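Local coordinates for protein NDP-rhamnosyltransferase (Saccharopolyspora spinosa, PDB 3TSA) that belongs to the GT-B clan of glycosyltransferases, built from two domains that each carry a parallel beta-sheet flanked by helices, at residues P196-P201 / E369-P374; P183-A188 / I364-E369; L140-V145 / E176-P181. All coordinates share one frame; numbering follows the deposited sequence.

Contact 1: P196-P201 / E369-P374; sequences PVQYVP and EITAMP
M373, in the turn that follows helix 358-371, packs its side chain against the loop after strand 195-196. Its CB lies beside the backbone of Q198, 3.6 Å from Q198 N. With CG anti to the carbonyl carbon (chi1 -65°), the chain turns toward P196, and M373 CG sits 3.7 Å from P196 CB. M373 SD packs on the same CB and lies 3.5 Å from V197 O. Past sulfur the chain bends, and CE ends on P183 and P184. The one backbone hydrogen bond between the segments runs from Q198 N to P374 O, 2.7 Å and nearly straight at N-H, with the donor above the carbonyl plane. P374 O also receives a CA-H...O contact from V197 CA. The stem of Q198 crosses I370 at about a right angle, with Q198 CG 3.7 Å from I370 CG2. At the other end the rings of P196 and P374 meet obliquely. The loop 196-201 leaves the last strand of the N-terminal sheet and leads toward the C-terminal sheet of this GT-B fold. It lies against the last part of helix 358-371 and the turn after it, with R304 of helix 296-304 beside Q198 and L379 of helix 376-385 against V197.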
ATOM      1  N   PRO A 196      -9.490  16.568  12.956  1.00 15.23           N
ATOM      2  CA  PRO A 196      -8.092  16.507  12.496  1.00 15.38           C
ATOM      3  C   PRO A 196      -7.678  15.104  12.157  1.00 14.30           C
ATOM      4  O   PRO A 196      -8.012  14.196  12.913  1.00 16.04           O
ATOM      5  CB  PRO A 196      -7.247  17.071  13.670  1.00 13.67           C
ATOM      6  CG  PRO A 196      -8.222  16.887  14.954  1.00 14.57           C
ATOM      7  CD  PRO A 196      -9.636  16.908  14.392  1.00 16.12           C
ATOM      8  N   VAL A 197      -6.934  14.955  11.045  1.00 13.36           N
ATOM      9  CA  VAL A 197      -6.207  13.695  10.812  1.00 13.83           C
ATOM     10  C   VAL A 197      -4.810  14.077  10.366  1.00 14.34           C
ATOM     11  O   VAL A 197      -4.672  14.845   9.404  1.00 14.83           O
ATOM     12  CB  VAL A 197      -6.950  12.709   9.838  1.00 13.59           C
ATOM     13  CG1 VAL A 197      -7.199  13.317   8.386  1.00 14.64           C
ATOM     14  CG2 VAL A 197      -6.176  11.418   9.699  1.00 12.72           C
ATOM     15  N   GLN A 198      -3.766  13.529  11.001  1.00 11.57           N
ATOM     16  CA  GLN A 198      -2.375  13.910  10.682  1.00 12.27           C
ATOM     17  C   GLN A 198      -1.981  13.475   9.244  1.00 12.92           C
ATOM     18  O   GLN A 198      -2.166  12.302   8.831  1.00 13.16           O
ATOM     19  CB  GLN A 198      -1.394  13.226  11.694  1.00 13.93           C
ATOM     20  CG  GLN A 198      -0.042  13.778  11.566  1.00 15.30           C
ATOM     21  CD  GLN A 198       0.906  13.315  12.609  1.00 20.31           C
ATOM     22  OE1 GLN A 198       0.561  13.146  13.810  1.00 22.62           O
ATOM     23  NE2 GLN A 198       2.135  13.205  12.209  1.00 20.51           N
ATOM     24  N   TYR A 199      -1.421  14.435   8.494  1.00 12.24           N
ATOM     25  CA  TYR A 199      -0.917  14.161   7.127  1.00 12.04           C
ATOM     26  C   TYR A 199       0.262  13.192   7.285  1.00 13.29           C
ATOM     27  O   TYR A 199       1.193  13.495   8.044  1.00 15.48           O
ATOM     28  CB  TYR A 199      -0.474  15.503   6.462  1.00 13.31           C
ATOM     29  CG  TYR A 199       0.078  15.192   5.082  1.00 12.31           C
ATOM     30  CD1 TYR A 199      -0.793  14.760   4.039  1.00 15.82           C
ATOM     31  CD2 TYR A 199       1.426  15.200   4.866  1.00 12.56           C
ATOM     32  CE1 TYR A 199      -0.291  14.358   2.800  1.00 13.17           C
ATOM     33  CE2 TYR A 199       1.939  14.862   3.602  1.00 14.76           C
ATOM     34  CZ  TYR A 199       1.090  14.422   2.599  1.00 14.16           C
ATOM     35  OH  TYR A 199       1.680  14.025   1.371  1.00 18.70           O
ATOM     36  N   VAL A 200       0.245  12.094   6.506  1.00 13.05           N
ATOM     37  CA  VAL A 200       1.393  11.177   6.446  1.00 13.78           C
ATOM     38  C   VAL A 200       1.864  11.286   5.022  1.00 15.83           C
ATOM     39  O   VAL A 200       1.100  11.046   4.106  1.00 15.90           O
ATOM     40  CB  VAL A 200       0.936   9.747   6.693  1.00 14.72           C
ATOM     41  CG1 VAL A 200       2.118   8.782   6.430  1.00 18.75           C
ATOM     42  CG2 VAL A 200       0.534   9.637   8.140  1.00 17.17           C
ATOM     43  N   PRO A 201       3.135  11.627   4.834  1.00 17.32           N
ATOM     44  CA  PRO A 201       3.540  11.794   3.449  1.00 19.25           C
ATOM     45  C   PRO A 201       3.395  10.467   2.716  1.00 21.40           C
ATOM     46  O   PRO A 201       3.829   9.400   3.197  1.00 24.59           O
ATOM     47  CB  PRO A 201       5.006  12.277   3.556  1.00 19.25           C
ATOM     48  CG  PRO A 201       5.020  13.034   4.848  1.00 21.54           C
ATOM     49  CD  PRO A 201       4.139  12.147   5.783  1.00 20.48           C
ATOM     50  N   GLU A 369       1.695  21.941  14.048  1.00 13.72           N
ATOM     51  CA  GLU A 369       0.243  21.818  13.956  1.00 14.07           C
ATOM     52  C   GLU A 369      -0.130  20.444  13.404  1.00 13.10           C
ATOM     53  O   GLU A 369      -1.073  19.825  13.883  1.00 15.44           O
ATOM     54  CB  GLU A 369      -0.337  22.902  13.049  1.00 12.94           C
ATOM     55  CG  GLU A 369      -0.269  24.289  13.651  1.00 12.19           C
ATOM     56  CD  GLU A 369      -1.036  25.247  12.738  1.00 13.19           C
ATOM     57  OE1 GLU A 369      -2.263  25.119  12.629  1.00 12.12           O
ATOM     58  OE2 GLU A 369      -0.360  26.087  12.125  1.00 15.39           O
ATOM     59  N   ILE A 370       0.627  19.970  12.415  1.00 12.48           N
ATOM     60  CA  ILE A 370       0.413  18.654  11.849  1.00 14.46           C
ATOM     61  C   ILE A 370       0.651  17.561  12.895  1.00 14.18           C
ATOM     62  O   ILE A 370      -0.214  16.684  13.087  1.00 15.12           O
ATOM     63  CB  ILE A 370       1.295  18.411  10.605  1.00 11.45           C
ATOM     64  CG1 ILE A 370       0.851  19.367   9.473  1.00 13.10           C
ATOM     65  CG2 ILE A 370       1.131  16.983  10.107  1.00 13.13           C
ATOM     66  CD1 ILE A 370       1.797  19.333   8.219  1.00 16.36           C
ATOM     67  N   THR A 371       1.773  17.622  13.542  1.00 15.78           N
ATOM     68  CA  THR A 371       2.066  16.518  14.451  1.00 16.12           C
ATOM     69  C   THR A 371       1.216  16.562  15.739  1.00 14.75           C
ATOM     70  O   THR A 371       1.250  15.607  16.512  1.00 14.06           O
ATOM     71  CB  THR A 371       3.533  16.448  14.811  1.00 19.14           C
ATOM     72  OG1 THR A 371       3.939  17.670  15.458  1.00 20.36           O
ATOM     73  CG2 THR A 371       4.394  16.171  13.616  1.00 22.02           C
ATOM     74  N   ALA A 372       0.456  17.627  15.974  1.00 14.04           N
ATOM     75  CA  ALA A 372      -0.510  17.649  17.122  1.00 15.25           C
ATOM     76  C   ALA A 372      -1.735  16.857  16.782  1.00 16.56           C
ATOM     77  O   ALA A 372      -2.581  16.655  17.648  1.00 16.55           O
ATOM     78  CB  ALA A 372      -0.948  19.087  17.407  1.00 16.25           C
ATOM     79  N   MET A 373      -1.894  16.466  15.508  1.00 16.24           N
ATOM     80  CA  MET A 373      -3.164  15.781  15.071  1.00 16.82           C
ATOM     81  C   MET A 373      -3.087  14.276  15.257  1.00 15.96           C
ATOM     82  O   MET A 373      -1.966  13.705  15.180  1.00 18.20           O
ATOM     83  CB  MET A 373      -3.358  16.052  13.581  1.00 14.50           C
ATOM     84  CG  MET A 373      -3.590  17.554  13.323  1.00 17.11           C
ATOM     85  SD  MET A 373      -4.202  17.560  11.628  1.00 23.30           S
ATOM     86  CE  MET A 373      -3.299  18.961  11.440  1.00 15.50           C
ATOM     87  N   PRO A 374      -4.230  13.611  15.426  1.00 16.76           N
ATOM     88  CA  PRO A 374      -4.078  12.162  15.587  1.00 17.10           C
ATOM     89  C   PRO A 374      -3.682  11.536  14.243  1.00 15.87           C
ATOM     90  O   PRO A 374      -4.155  11.975  13.181  1.00 16.00           O
ATOM     91  CB  PRO A 374      -5.467  11.698  15.907  1.00 17.28           C
ATOM     92  CG  PRO A 374      -6.228  12.896  16.486  1.00 17.50           C
ATOM     93  CD  PRO A 374      -5.631  14.057  15.685  1.00 17.91           C
TER

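Contact 2: P183-A188 / I364-E369; sequences PPSLQA and IKLSDE
E369 reaches from helix 358-371 and grips S185 with both oxygens of its carboxylate. This is the tight part of the contact. E369 OE1 accepts the backbone N-H of S185, with S185 N 2.9 Å from it and an angle of 155° at the hydrogen. E369 OE2 accepts the hydroxyl of S185, and S185 OG lies only 2.6 Å from OE2. Each oxygen uses its syn lone pair, so one residue occupies the inner side of the carboxylate, which should hold its rotation. The serine is set for this: its OG stands between the backbone N and the carbonyl carbon (chi1 65°), which brings the hydroxyl to the same side as its own N-H. The two donors would help stabilise an ionised E369. The neighbouring P184 N has no hydrogen to give, and the ring meets OE1 through P184 CD at 3.4 Å.

The loop 183-188 follows strand 177-180 of the N-terminal sheet, while the helix belongs to the C-terminal half. The pair is therefore a bridge between the two domains of a GT-B fold.

The buried side is apolar and packs at ordinary van der Waals distance. L366 CD2 meets the whole fork of L186, 3.9 Å from L186 CG, and the two leucines cross at about a right angle. The same methyl lies 3.4 Å from S185 OG, so it borders the polar pair. The leucines pack against helices 296-304 and 318-327, L366 on T303 and L325, L186 on Y321. P183, also buried, adds little, with its CB 4.3 Å from E369 OE1. The polar grip itself sits at the rim: P184 and S185 are exposed to solvent, E369 is partly so, and the packing round them is sparse.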
ATOM      1  N   PRO A 183      -3.207  21.883   8.090  1.00 13.92           N
ATOM      2  CA  PRO A 183      -2.834  22.626   9.278  1.00 15.01           C
ATOM      3  C   PRO A 183      -3.956  23.655   9.570  1.00 15.39           C
ATOM      4  O   PRO A 183      -4.344  24.400   8.683  1.00 13.64           O
ATOM      5  CB  PRO A 183      -1.499  23.270   8.855  1.00 13.77           C
ATOM      6  CG  PRO A 183      -0.928  22.295   7.834  1.00 14.49           C
ATOM      7  CD  PRO A 183      -2.127  21.853   7.067  1.00 15.27           C
ATOM      8  N   PRO A 184      -4.588  23.671  10.791  1.00 13.30           N
ATOM      9  CA  PRO A 184      -5.761  24.560  10.961  1.00 13.75           C
ATOM     10  C   PRO A 184      -5.480  26.018  10.678  1.00 12.53           C
ATOM     11  O   PRO A 184      -6.382  26.717  10.218  1.00 12.65           O
ATOM     12  CB  PRO A 184      -6.121  24.387  12.440  1.00 14.84           C
ATOM     13  CG  PRO A 184      -5.808  22.840  12.633  1.00 13.69           C
ATOM     14  CD  PRO A 184      -4.472  22.636  11.853  1.00 14.69           C
ATOM     15  N   SER A 185      -4.246  26.492  10.939  1.00 13.01           N
ATOM     16  CA  SER A 185      -3.956  27.947  10.731  1.00 12.66           C
ATOM     17  C   SER A 185      -4.025  28.252   9.239  1.00 13.39           C
ATOM     18  O   SER A 185      -4.168  29.426   8.890  1.00 13.35           O
ATOM     19  CB  SER A 185      -2.568  28.371  11.266  1.00 11.98           C
ATOM     20  OG  SER A 185      -1.548  27.700  10.512  1.00 12.23           O
ATOM     21  N   LEU A 186      -3.892  27.239   8.366  1.00 12.73           N
ATOM     22  CA  LEU A 186      -3.925  27.506   6.884  1.00 12.45           C
ATOM     23  C   LEU A 186      -5.257  27.212   6.242  1.00 13.23           C
ATOM     24  O   LEU A 186      -5.423  27.480   5.042  1.00 13.15           O
ATOM     25  CB  LEU A 186      -2.896  26.614   6.155  1.00 10.31           C
ATOM     26  CG  LEU A 186      -1.463  26.765   6.704  1.00 11.06           C
ATOM     27  CD1 LEU A 186      -0.615  25.733   6.009  1.00 13.46           C
ATOM     28  CD2 LEU A 186      -0.902  28.202   6.452  1.00 11.66           C
ATOM     29  N   GLN A 187      -6.254  26.693   6.969  1.00 12.65           N
ATOM     30  CA  GLN A 187      -7.461  26.269   6.282  1.00 12.16           C
ATOM     31  C   GLN A 187      -8.310  27.481   5.927  1.00 12.77           C
ATOM     32  O   GLN A 187      -8.282  28.483   6.648  1.00 13.61           O
ATOM     33  CB  GLN A 187      -8.187  25.255   7.215  1.00 11.13           C
ATOM     34  CG  GLN A 187      -9.530  24.614   6.609  1.00 11.68           C
ATOM     35  CD  GLN A 187      -9.224  23.934   5.310  1.00 12.68           C
ATOM     36  OE1 GLN A 187      -9.238  24.584   4.277  1.00 13.40           O
ATOM     37  NE2 GLN A 187      -8.987  22.646   5.341  1.00 12.38           N
ATOM     38  N   ALA A 188      -9.037  27.452   4.784  1.00 12.40           N
ATOM     39  CA  ALA A 188      -9.917  28.516   4.375  1.00 14.32           C
ATOM     40  C   ALA A 188     -10.900  28.857   5.510  1.00 15.11           C
ATOM     41  O   ALA A 188     -11.495  27.946   6.168  1.00 13.24           O
ATOM     42  CB  ALA A 188     -10.697  28.089   3.095  1.00 14.04           C
ATOM     43  N   ILE A 364       8.484  25.023  10.502  1.00 13.00           N
ATOM     44  CA  ILE A 364       8.465  24.098  11.637  1.00 13.81           C
ATOM     45  C   ILE A 364       7.235  24.367  12.550  1.00 13.56           C
ATOM     46  O   ILE A 364       6.616  23.423  13.087  1.00 12.76           O
ATOM     47  CB  ILE A 364       9.782  24.147  12.393  1.00 15.19           C
ATOM     48  CG1 ILE A 364      10.922  23.512  11.531  1.00 16.47           C
ATOM     49  CG2 ILE A 364       9.632  23.394  13.792  1.00 15.50           C
ATOM     50  CD1 ILE A 364      10.895  22.015  11.409  1.00 26.18           C
ATOM     51  N   LYS A 365       6.875  25.631  12.735  1.00 12.55           N
ATOM     52  CA  LYS A 365       5.594  25.908  13.464  1.00 12.06           C
ATOM     53  C   LYS A 365       4.380  25.208  12.843  1.00 12.13           C
ATOM     54  O   LYS A 365       3.525  24.596  13.512  1.00 11.81           O
ATOM     55  CB  LYS A 365       5.365  27.450  13.658  1.00 11.59           C
ATOM     56  CG  LYS A 365       6.426  28.046  14.590  1.00 14.60           C
ATOM     57  CD  LYS A 365       6.215  27.573  16.023  1.00 22.65           C
ATOM     58  CE  LYS A 365       7.211  28.183  16.939  1.00 27.20           C
ATOM     59  NZ  LYS A 365       6.624  28.009  18.246  1.00 33.38           N
ATOM     60  N   LEU A 366       4.299  25.252  11.508  1.00 10.75           N
ATOM     61  CA  LEU A 366       3.223  24.582  10.817  1.00 12.52           C
ATOM     62  C   LEU A 366       3.352  23.050  10.986  1.00 12.96           C
ATOM     63  O   LEU A 366       2.342  22.348  11.127  1.00 12.14           O
ATOM     64  CB  LEU A 366       3.245  24.946   9.313  1.00 11.89           C
ATOM     65  CG  LEU A 366       2.926  26.440   9.043  1.00 12.68           C
ATOM     66  CD1 LEU A 366       3.201  26.757   7.532  1.00 14.39           C
ATOM     67  CD2 LEU A 366       1.487  26.778   9.235  1.00 12.74           C
ATOM     68  N   SER A 367       4.595  22.564  10.952  1.00 13.61           N
ATOM     69  CA  SER A 367       4.836  21.128  11.046  1.00 13.04           C
ATOM     70  C   SER A 367       4.291  20.677  12.451  1.00 13.45           C
ATOM     71  O   SER A 367       3.696  19.615  12.677  1.00 13.59           O
ATOM     72  CB  SER A 367       6.303  20.869  10.974  1.00 15.37           C
ATOM     73  OG  SER A 367       6.368  19.489  11.161  1.00 20.37           O
ATOM     74  N   ASP A 368       4.475  21.534  13.425  1.00 12.76           N
ATOM     75  CA  ASP A 368       3.944  21.239  14.791  1.00 14.10           C
ATOM     76  C   ASP A 368       2.404  21.171  14.869  1.00 14.17           C
ATOM     77  O   ASP A 368       1.883  20.388  15.720  1.00 15.23           O
ATOM     78  CB  ASP A 368       4.455  22.261  15.819  1.00 14.80           C
ATOM     79  CG  ASP A 368       5.966  22.216  16.055  1.00 15.62           C
ATOM     80  OD1 ASP A 368       6.693  21.286  15.640  1.00 17.75           O
ATOM     81  OD2 ASP A 368       6.471  23.110  16.750  1.00 16.52           O
ATOM     82  N   GLU A 369       1.695  21.941  14.048  1.00 13.72           N
ATOM     83  CA  GLU A 369       0.243  21.818  13.956  1.00 14.07           C
ATOM     84  C   GLU A 369      -0.130  20.444  13.404  1.00 13.10           C
ATOM     85  O   GLU A 369      -1.073  19.825  13.883  1.00 15.44           O
ATOM     86  CB  GLU A 369      -0.337  22.902  13.049  1.00 12.94           C
ATOM     87  CG  GLU A 369      -0.269  24.289  13.651  1.00 12.19           C
ATOM     88  CD  GLU A 369      -1.036  25.247  12.738  1.00 13.19           C
ATOM     89  OE1 GLU A 369      -2.263  25.119  12.629  1.00 12.12           O
ATOM     90  OE2 GLU A 369      -0.360  26.087  12.125  1.00 15.39           O
TER

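Contact 3: L140-V145 / E176-P181; sequences LHRWGV and ELILDP
Two backbone hydrogen bonds pair strand 177-180 with strand 138-141 in parallel register, and a third, from R142 N, continues the pattern one residue past strand 138-141. L140 N donates to L177 O at 2.8 Å. L140 O accepts from L179 N at 2.6 Å, with the donor in the carbonyl plane. L179 O then takes R142 N at 2.9 Å, nearly along the C=O axis. The two strands belong to a beta-alpha-beta crossover whose connecting helix is 151-166. On one face L140 CB meets I178 CG1. On the other face CD2 of the H141 ring touches L179 CB.

Beyond the paired strands, R142 extends from CG to NE and places its charge in a buried setting. Its NH1 forms a salt bridge to D180 OD2 at 2.9 Å. The hydrogen bond is bent, 140° at the hydrogen, and the donor comes from above the carboxylate plane, with the two flat groups 77° apart. I178 CG2 covers one face of the guanidinium, 3.8 Å from R142 CZ. The remaining nitrogens are satisfied by other partners: NE by D146 in a second salt bridge, NH2 by P192 O. D180 is equally well served, since OD1 accepts from C182 N and OD2 also accepts from Q187 NE2. R142 O differs. P181 has no N-H to offer it, its CD lies 3.1 Å from that oxygen, and R142 O is buried with no hydrogen-bond partner. One cation held between two carboxylates would tend to keep both D146 and D180 ionised, and the salt bridge to D180 probably helps hold the loop after strand 138-141 against strand 177-180.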
ATOM      1  N   LEU A 140     -16.669  12.589   4.950  1.00 16.32           N
ATOM      2  CA  LEU A 140     -16.022  13.353   3.893  1.00 13.93           C
ATOM      3  C   LEU A 140     -14.512  13.459   4.226  1.00 14.05           C
ATOM      4  O   LEU A 140     -14.110  13.520   5.395  1.00 16.80           O
ATOM      5  CB  LEU A 140     -16.615  14.804   3.762  1.00 15.82           C
ATOM      6  CG  LEU A 140     -17.949  14.902   3.019  1.00 19.69           C
ATOM      7  CD1 LEU A 140     -18.175  16.406   2.654  1.00 22.98           C
ATOM      8  CD2 LEU A 140     -18.004  13.979   1.784  1.00 19.61           C
ATOM      9  N   HIS A 141     -13.685  13.497   3.181  1.00 13.96           N
ATOM     10  CA  HIS A 141     -12.225  13.666   3.356  1.00 14.15           C
ATOM     11  C   HIS A 141     -11.668  14.843   2.554  1.00 15.22           C
ATOM     12  O   HIS A 141     -11.718  14.833   1.320  1.00 13.42           O
ATOM     13  CB  HIS A 141     -11.522  12.364   2.908  1.00 15.32           C
ATOM     14  CG  HIS A 141     -10.105  12.267   3.367  1.00 19.32           C
ATOM     15  ND1 HIS A 141      -9.084  12.901   2.696  1.00 22.81           N
ATOM     16  CD2 HIS A 141      -9.536  11.649   4.435  1.00 20.97           C
ATOM     17  CE1 HIS A 141      -7.941  12.673   3.327  1.00 20.58           C
ATOM     18  NE2 HIS A 141      -8.183  11.935   4.392  1.00 19.78           N
ATOM     19  N   ARG A 142     -11.095  15.828   3.241  1.00 13.51           N
ATOM     20  CA  ARG A 142     -10.401  16.911   2.580  1.00 13.96           C
ATOM     21  C   ARG A 142      -9.026  16.444   2.161  1.00 14.10           C
ATOM     22  O   ARG A 142      -8.346  15.723   2.905  1.00 17.18           O
ATOM     23  CB  ARG A 142     -10.233  18.077   3.554  1.00 14.12           C
ATOM     24  CG  ARG A 142     -11.575  18.762   3.727  1.00 11.84           C
ATOM     25  CD  ARG A 142     -11.517  19.823   4.836  1.00 14.40           C
ATOM     26  NE  ARG A 142     -12.825  20.567   4.779  1.00 11.95           N
ATOM     27  CZ  ARG A 142     -13.386  21.082   5.891  1.00 14.90           C
ATOM     28  NH1 ARG A 142     -12.732  21.040   7.094  1.00 10.90           N
ATOM     29  NH2 ARG A 142     -14.614  21.652   5.803  1.00 16.90           N
ATOM     30  N   TRP A 143      -8.599  16.896   0.982  1.00 15.76           N
ATOM     31  CA  TRP A 143      -7.181  16.642   0.615  1.00 14.74           C
ATOM     32  C   TRP A 143      -6.245  17.710   1.184  1.00 16.40           C
ATOM     33  O   TRP A 143      -5.009  17.514   1.268  1.00 17.45           O
ATOM     34  CB  TRP A 143      -7.056  16.513  -0.905  1.00 16.87           C
ATOM     35  CG  TRP A 143      -7.362  17.850  -1.537  1.00 19.44           C
ATOM     36  CD1 TRP A 143      -6.486  18.870  -1.710  1.00 22.70           C
ATOM     37  CD2 TRP A 143      -8.637  18.341  -1.877  1.00 21.47           C
ATOM     38  NE1 TRP A 143      -7.128  19.973  -2.209  1.00 26.02           N
ATOM     39  CE2 TRP A 143      -8.457  19.684  -2.329  1.00 25.38           C
ATOM     40  CE3 TRP A 143      -9.920  17.772  -1.920  1.00 25.03           C
ATOM     41  CZ2 TRP A 143      -9.501  20.473  -2.774  1.00 25.41           C
ATOM     42  CZ3 TRP A 143     -10.977  18.556  -2.367  1.00 30.49           C
ATOM     43  CH2 TRP A 143     -10.755  19.915  -2.793  1.00 31.82           C
ATOM     44  N   GLY A 144      -6.807  18.846   1.587  1.00 15.11           N
ATOM     45  CA  GLY A 144      -5.973  19.941   2.081  1.00 13.28           C
ATOM     46  C   GLY A 144      -6.822  21.209   2.286  1.00 14.62           C
ATOM     47  O   GLY A 144      -7.842  21.145   2.936  1.00 13.42           O
ATOM     48  N   VAL A 145      -6.368  22.337   1.738  1.00 13.40           N
ATOM     49  CA  VAL A 145      -7.162  23.588   1.801  1.00 12.78           C
ATOM     50  C   VAL A 145      -8.462  23.344   1.021  1.00 12.84           C
ATOM     51  O   VAL A 145      -8.445  22.703  -0.058  1.00 15.03           O
ATOM     52  CB  VAL A 145      -6.365  24.770   1.223  1.00 14.84           C
ATOM     53  CG1 VAL A 145      -7.247  26.019   1.176  1.00 15.20           C
ATOM     54  CG2 VAL A 145      -5.146  25.039   2.108  1.00 13.98           C
ATOM     55  N   GLU A 176     -21.802  12.781   7.934  1.00 22.45           N
ATOM     56  CA  GLU A 176     -21.569  12.392   9.335  1.00 24.48           C
ATOM     57  C   GLU A 176     -20.390  13.106   9.970  1.00 24.32           C
ATOM     58  O   GLU A 176     -20.430  13.451  11.178  1.00 24.53           O
ATOM     59  CB  GLU A 176     -21.313  10.891   9.433  1.00 24.52           C
ATOM     60  CG  GLU A 176     -22.184  10.182  10.328  1.00 34.02           C
ATOM     61  CD  GLU A 176     -23.620  10.457   9.965  1.00 43.26           C
ATOM     62  OE1 GLU A 176     -24.285  11.057  10.848  1.00 48.68           O
ATOM     63  OE2 GLU A 176     -24.048  10.159   8.795  1.00 44.88           O
ATOM     64  N   LEU A 177     -19.340  13.364   9.168  1.00 22.01           N
ATOM     65  CA  LEU A 177     -18.039  13.731   9.723  1.00 18.90           C
ATOM     66  C   LEU A 177     -17.259  14.285   8.499  1.00 18.59           C
ATOM     67  O   LEU A 177     -17.455  13.811   7.380  1.00 17.11           O
ATOM     68  CB  LEU A 177     -17.388  12.421  10.234  1.00 19.92           C
ATOM     69  CG  LEU A 177     -16.011  12.511  10.841  1.00 23.97           C
ATOM     70  CD1 LEU A 177     -16.058  13.539  11.979  1.00 21.71           C
ATOM     71  CD2 LEU A 177     -15.504  11.133  11.330  1.00 23.44           C
ATOM     72  N   ILE A 178     -16.407  15.291   8.706  1.00 17.56           N
ATOM     73  CA  ILE A 178     -15.413  15.702   7.645  1.00 16.12           C
ATOM     74  C   ILE A 178     -14.047  15.455   8.244  1.00 17.02           C
ATOM     75  O   ILE A 178     -13.819  15.871   9.417  1.00 17.42           O
ATOM     76  CB  ILE A 178     -15.509  17.208   7.358  1.00 15.74           C
ATOM     77  CG1 ILE A 178     -16.961  17.489   6.880  1.00 16.19           C
ATOM     78  CG2 ILE A 178     -14.549  17.535   6.254  1.00 16.72           C
ATOM     79  CD1 ILE A 178     -17.320  19.016   6.735  1.00 18.10           C
ATOM     80  N   LEU A 179     -13.148  14.759   7.517  1.00 11.74           N
ATOM     81  CA  LEU A 179     -11.777  14.614   8.067  1.00 13.90           C
ATOM     82  C   LEU A 179     -10.890  15.653   7.371  1.00 13.66           C
ATOM     83  O   LEU A 179     -11.024  15.853   6.171  1.00 15.53           O
ATOM     84  CB  LEU A 179     -11.201  13.235   7.800  1.00 14.03           C
ATOM     85  CG  LEU A 179     -12.058  12.101   8.380  1.00 19.37           C
ATOM     86  CD1 LEU A 179     -11.305  10.818   8.038  1.00 18.51           C
ATOM     87  CD2 LEU A 179     -12.148  12.201   9.865  1.00 17.54           C
ATOM     88  N   ASP A 180      -9.985  16.287   8.123  1.00 11.90           N
ATOM     89  CA  ASP A 180      -9.221  17.418   7.575  1.00 13.34           C
ATOM     90  C   ASP A 180      -7.745  17.288   7.970  1.00 12.06           C
ATOM     91  O   ASP A 180      -7.389  17.485   9.166  1.00 14.05           O
ATOM     92  CB  ASP A 180      -9.861  18.736   8.192  1.00 12.56           C
ATOM     93  CG  ASP A 180      -9.329  19.952   7.548  1.00 11.97           C
ATOM     94  OD1 ASP A 180      -8.362  19.841   6.744  1.00 13.92           O
ATOM     95  OD2 ASP A 180      -9.899  21.060   7.838  1.00 14.18           O
ATOM     96  N   PRO A 181      -6.830  17.060   6.970  1.00 12.40           N
ATOM     97  CA  PRO A 181      -5.419  17.006   7.260  1.00 11.81           C
ATOM     98  C   PRO A 181      -4.717  18.395   7.115  1.00 11.83           C
ATOM     99  O   PRO A 181      -3.516  18.522   7.347  1.00 12.57           O
ATOM    100  CB  PRO A 181      -4.905  16.058   6.172  1.00 13.36           C
ATOM    101  CG  PRO A 181      -5.742  16.466   4.889  1.00 11.66           C
ATOM    102  CD  PRO A 181      -7.170  16.746   5.556  1.00 13.18           C
TER

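In the fold
From the N terminus, contact 3 closes first. It brings 176-181 back to 140-145 after the crossover through helix 151-166, within the N-terminal domain. Contact 2 then opens at 183-188 and contact 1 at 196-201. Both loops run through the C-terminal domain before helix 358-371 and the turn after it close them, contact 2 first at 364-369, then contact 1 at 369-374. The two therefore cross, and they share E369. Contact 3 precedes both in series but touches them. V197 N probably bonds to D180 O, and Q187 NE2 probably bonds to G144 O. The N-terminal sheet edge is thus tied to helix 358-371 of the C-terminal half.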